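Local coordinates for protein putative peptidase (Parabacteroides merdae, PDB 4L8K) that probably hydrolyses peptide bonds as a serine peptidase of family S41, at residues N22-D30 and P269-F280. Numbering follows the deposited sequence.
Sequences NYCFFAFKD and PVLDVNKQHTEF
Phe25 and Phe28 meet His277 and Phe280 in an aromatic cluster that joins the loop between helices 8-22 and 33-43, in the tricorn C1-like region, to the segment running on from strand 270-271 in the S41 peptidase region. The contact illustrates how two parts of a chain can be joined by rings and aliphatic groups with no hydrogen bond crossing between them. Glu279 lays its aliphatic chain over one face of Phe25, CG standing 3.6 Å from the ring centroid in a CH-pi contact. With CG anti to the backbone N (chi1 -180°) and a bend at chi2, its carboxylate runs nearly parallel to that ring, the planes 17° apart, while OE2 is held by Ser266. Cys24 CB covers the opposite face, and His277 ND1 comes in at the ring edge. A leucine in place of Phe25 would probably deprive the Glu279 methylenes of their flat partner and leave Phe280 less firmly placed. Phe280 CZ tucks into the corner between the two phenylalanine side chains, 3.7 Å from Phe25 CD1, an oblique approach, and 3.5 Å from Phe28 CG. Phe28 in turn meets His277 edge-to-face, its CZ reaching over the imidazole to lie 3.4 Å from His277 CD2, while Leu271 CD2 covers the other imidazole face.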
loop_
_atom_site.group_PDB
_atom_site.type_symbol
_atom_site.label_atom_id
_atom_site.label_comp_id
_atom_site.label_asym_id
_atom_site.label_seq_id
_atom_site.Cartn_x
_atom_site.Cartn_y
_atom_site.Cartn_z
ATOM N N ASN A 22 17.564 5.079 12.962
ATOM C CA ASN A 22 16.240 4.436 12.845
ATOM C C ASN A 22 15.767 4.144 11.417
ATOM O O ASN A 22 14.895 3.279 11.259
ATOM C CB ASN A 22 15.182 5.275 13.554
ATOM C CG ASN A 22 15.515 5.523 15.000
ATOM O OD1 ASN A 22 15.327 4.665 15.859
ATOM N ND2 ASN A 22 16.077 6.682 15.285
ATOM N N TYR A 23 16.305 4.833 10.393
ATOM C CA TYR A 23 15.897 4.594 8.994
ATOM C C TYR A 23 16.345 3.178 8.579
ATOM O O TYR A 23 17.498 2.801 8.796
ATOM C CB TYR A 23 16.438 5.684 8.049
ATOM C CG TYR A 23 15.829 5.622 6.670
ATOM C CD1 TYR A 23 14.523 6.053 6.441
ATOM C CD2 TYR A 23 16.538 5.083 5.598
ATOM C CE1 TYR A 23 13.948 5.976 5.175
ATOM C CE2 TYR A 23 15.966 4.992 4.327
ATOM C CZ TYR A 23 14.672 5.441 4.123
ATOM O OH TYR A 23 14.095 5.353 2.884
ATOM N N CYS A 24 15.405 2.379 8.054
ATOM C CA CYS A 24 15.588 0.951 7.767
ATOM C C CYS A 24 16.081 0.607 6.364
ATOM O O CYS A 24 16.411 -0.565 6.155
ATOM C CB CYS A 24 14.283 0.203 8.038
ATOM S SG CYS A 24 13.631 0.407 9.707
ATOM N N PHE A 25 16.101 1.562 5.400
ATOM C CA PHE A 25 16.360 1.156 4.027
ATOM C C PHE A 25 17.570 1.780 3.352
ATOM O O PHE A 25 17.615 1.796 2.120
ATOM C CB PHE A 25 15.079 1.412 3.199
ATOM C CG PHE A 25 13.875 0.737 3.826
ATOM C CD1 PHE A 25 13.731 -0.654 3.784
ATOM C CD2 PHE A 25 12.946 1.476 4.552
ATOM C CE1 PHE A 25 12.635 -1.283 4.399
ATOM C CE2 PHE A 25 11.880 0.843 5.203
ATOM C CZ PHE A 25 11.723 -0.530 5.111
ATOM N N PHE A 26 18.604 2.149 4.122
ATOM C CA PHE A 26 19.841 2.733 3.578
ATOM C C PHE A 26 20.554 1.825 2.548
ATOM O O PHE A 26 21.093 2.342 1.571
ATOM C CB PHE A 26 20.825 3.103 4.704
ATOM C CG PHE A 26 20.475 4.373 5.433
ATOM C CD1 PHE A 26 20.310 5.569 4.742
ATOM C CD2 PHE A 26 20.354 4.389 6.817
ATOM C CE1 PHE A 26 20.002 6.748 5.420
ATOM C CE2 PHE A 26 20.057 5.575 7.496
ATOM C CZ PHE A 26 19.898 6.747 6.794
ATOM N N ALA A 27 20.499 0.489 2.732
ATOM C CA ALA A 27 21.108 -0.505 1.837
ATOM C C ALA A 27 20.516 -0.486 0.417
ATOM O O ALA A 27 21.178 -0.956 -0.506
ATOM C CB ALA A 27 20.952 -1.904 2.431
ATOM N N PHE A 28 19.303 0.080 0.240
ATOM C CA PHE A 28 18.601 0.143 -1.039
ATOM C C PHE A 28 18.646 1.531 -1.666
ATOM O O PHE A 28 17.931 1.771 -2.631
ATOM C CB PHE A 28 17.133 -0.310 -0.854
ATOM C CG PHE A 28 17.022 -1.639 -0.136
ATOM C CD1 PHE A 28 16.971 -1.697 1.252
ATOM C CD2 PHE A 28 17.009 -2.832 -0.846
ATOM C CE1 PHE A 28 16.927 -2.918 1.917
ATOM C CE2 PHE A 28 16.960 -4.058 -0.179
ATOM C CZ PHE A 28 16.916 -4.092 1.198
ATOM N N LYS A 29 19.513 2.422 -1.162
ATOM C CA LYS A 29 19.628 3.801 -1.649
ATOM C C LYS A 29 21.014 4.093 -2.244
ATOM O O LYS A 29 22.023 3.646 -1.702
ATOM C CB LYS A 29 19.319 4.808 -0.515
ATOM C CG LYS A 29 17.985 4.570 0.219
ATOM C CD LYS A 29 16.774 4.541 -0.734
ATOM C CE LYS A 29 15.475 4.252 -0.045
ATOM N NZ LYS A 29 14.319 4.671 -0.878
ATOM N N ASP A 30 21.053 4.861 -3.346
ATOM C CA ASP A 30 22.275 5.240 -4.045
ATOM C C ASP A 30 23.150 6.206 -3.241
ATOM O O ASP A 30 24.328 6.331 -3.563
ATOM C CB ASP A 30 21.994 5.840 -5.447
ATOM C CG ASP A 30 20.807 6.778 -5.602
ATOM O OD1 ASP A 30 20.782 7.828 -4.913
ATOM O OD2 ASP A 30 19.972 6.531 -6.502
ATOM N N PRO A 269 11.044 -3.138 8.389
ATOM C CA PRO A 269 10.958 -3.804 7.079
ATOM C C PRO A 269 9.965 -4.995 7.142
ATOM O O PRO A 269 9.992 -5.792 8.086
ATOM C CB PRO A 269 12.387 -4.315 6.824
ATOM C CG PRO A 269 13.230 -3.712 7.876
ATOM C CD PRO A 269 12.346 -3.401 9.030
ATOM N N VAL A 270 9.064 -5.076 6.161
ATOM C CA VAL A 270 8.120 -6.178 6.001
ATOM C C VAL A 270 8.646 -6.998 4.825
ATOM O O VAL A 270 8.960 -6.432 3.768
ATOM C CB VAL A 270 6.644 -5.724 5.823
ATOM C CG1 VAL A 270 5.760 -6.866 5.322
ATOM C CG2 VAL A 270 6.084 -5.154 7.123
ATOM N N LEU A 271 8.802 -8.321 5.034
ATOM C CA LEU A 271 9.312 -9.210 4.011
ATOM C C LEU A 271 8.246 -10.173 3.545
ATOM O O LEU A 271 7.392 -10.586 4.330
ATOM C CB LEU A 271 10.548 -10.003 4.515
ATOM C CG LEU A 271 11.609 -9.245 5.325
ATOM C CD1 LEU A 271 12.618 -10.186 5.898
ATOM C CD2 LEU A 271 12.290 -8.183 4.487
ATOM N N ASP A 272 8.327 -10.587 2.270
ATOM C CA ASP A 272 7.410 -11.583 1.749
ATOM C C ASP A 272 7.878 -13.008 2.200
ATOM O O ASP A 272 8.846 -13.124 2.954
ATOM C CB ASP A 272 7.266 -11.452 0.211
ATOM C CG ASP A 272 8.525 -11.635 -0.623
ATOM O OD1 ASP A 272 9.476 -12.312 -0.143
ATOM O OD2 ASP A 272 8.538 -11.160 -1.775
ATOM N N VAL A 273 7.200 -14.080 1.739
ATOM C CA VAL A 273 7.535 -15.459 2.112
ATOM C C VAL A 273 8.943 -15.882 1.580
ATOM O O VAL A 273 9.505 -16.861 2.060
ATOM C CB VAL A 273 6.446 -16.486 1.703
ATOM C CG1 VAL A 273 5.159 -16.248 2.489
ATOM C CG2 VAL A 273 6.186 -16.472 0.183
ATOM N N ASN A 274 9.507 -15.132 0.625
ATOM C CA ASN A 274 10.849 -15.409 0.083
ATOM C C ASN A 274 11.887 -14.487 0.748
ATOM O O ASN A 274 13.029 -14.413 0.285
ATOM C CB ASN A 274 10.881 -15.251 -1.451
ATOM C CG ASN A 274 9.808 -16.039 -2.147
ATOM O OD1 ASN A 274 9.611 -17.235 -1.912
ATOM N ND2 ASN A 274 9.050 -15.362 -2.980
ATOM N N LYS A 275 11.467 -13.797 1.849
ATOM C CA LYS A 275 12.264 -12.885 2.661
ATOM C C LYS A 275 12.741 -11.655 1.836
ATOM O O LYS A 275 13.770 -11.045 2.143
ATOM C CB LYS A 275 13.432 -13.628 3.333
ATOM C CG LYS A 275 12.947 -14.541 4.451
ATOM C CD LYS A 275 14.054 -15.368 5.055
ATOM C CE LYS A 275 13.500 -16.275 6.125
ATOM N NZ LYS A 275 14.537 -17.182 6.676
ATOM N N GLN A 276 11.945 -11.267 0.824
ATOM C CA GLN A 276 12.219 -10.085 -0.005
ATOM C C GLN A 276 11.394 -8.898 0.490
ATOM O O GLN A 276 10.236 -9.061 0.887
ATOM C CB GLN A 276 11.957 -10.359 -1.502
ATOM C CG GLN A 276 12.703 -11.592 -2.065
ATOM C CD GLN A 276 14.228 -11.599 -1.887
ATOM O OE1 GLN A 276 14.937 -10.586 -1.950
ATOM N NE2 GLN A 276 14.740 -12.742 -1.513
ATOM N N HIS A 277 12.009 -7.698 0.470
ATOM C CA HIS A 277 11.395 -6.447 0.921
ATOM C C HIS A 277 10.213 -6.036 0.041
ATOM O O HIS A 277 10.316 -6.068 -1.181
ATOM C CB HIS A 277 12.449 -5.332 0.954
ATOM C CG HIS A 277 13.434 -5.499 2.054
ATOM N ND1 HIS A 277 13.296 -4.818 3.241
ATOM C CD2 HIS A 277 14.516 -6.303 2.132
ATOM C CE1 HIS A 277 14.298 -5.222 3.997
ATOM N NE2 HIS A 277 15.055 -6.120 3.374
ATOM N N THR A 278 9.084 -5.664 0.677
ATOM C CA THR A 278 7.849 -5.207 -0.009
ATOM C C THR A 278 7.679 -3.675 0.133
ATOM O O THR A 278 6.731 -3.100 -0.408
ATOM C CB THR A 278 6.610 -5.942 0.578
ATOM O OG1 THR A 278 6.473 -5.598 1.962
ATOM C CG2 THR A 278 6.683 -7.468 0.414
ATOM N N GLU A 279 8.609 -3.021 0.871
ATOM C CA GLU A 279 8.593 -1.588 1.165
ATOM C C GLU A 279 8.499 -0.713 -0.078
ATOM O O GLU A 279 7.848 0.318 -0.048
ATOM C CB GLU A 279 9.864 -1.192 1.954
ATOM C CG GLU A 279 9.943 0.291 2.318
ATOM C CD GLU A 279 8.931 0.812 3.333
ATOM O OE1 GLU A 279 8.336 -0.005 4.079
ATOM O OE2 GLU A 279 8.753 2.053 3.392
ATOM N N PHE A 280 9.171 -1.124 -1.152
ATOM C CA PHE A 280 9.303 -0.350 -2.368
ATOM C C PHE A 280 8.159 -0.597 -3.337
ATOM O O PHE A 280 8.098 0.033 -4.395
ATOM C CB PHE A 280 10.680 -0.646 -2.988
ATOM C CG PHE A 280 11.749 -0.624 -1.920
ATOM C CD1 PHE A 280 12.109 0.578 -1.291
ATOM C CD2 PHE A 280 12.386 -1.804 -1.527
ATOM C CE1 PHE A 280 13.095 0.600 -0.292
ATOM C CE2 PHE A 280 13.361 -1.790 -0.512
ATOM C CZ PHE A 280 13.699 -0.587 0.104
#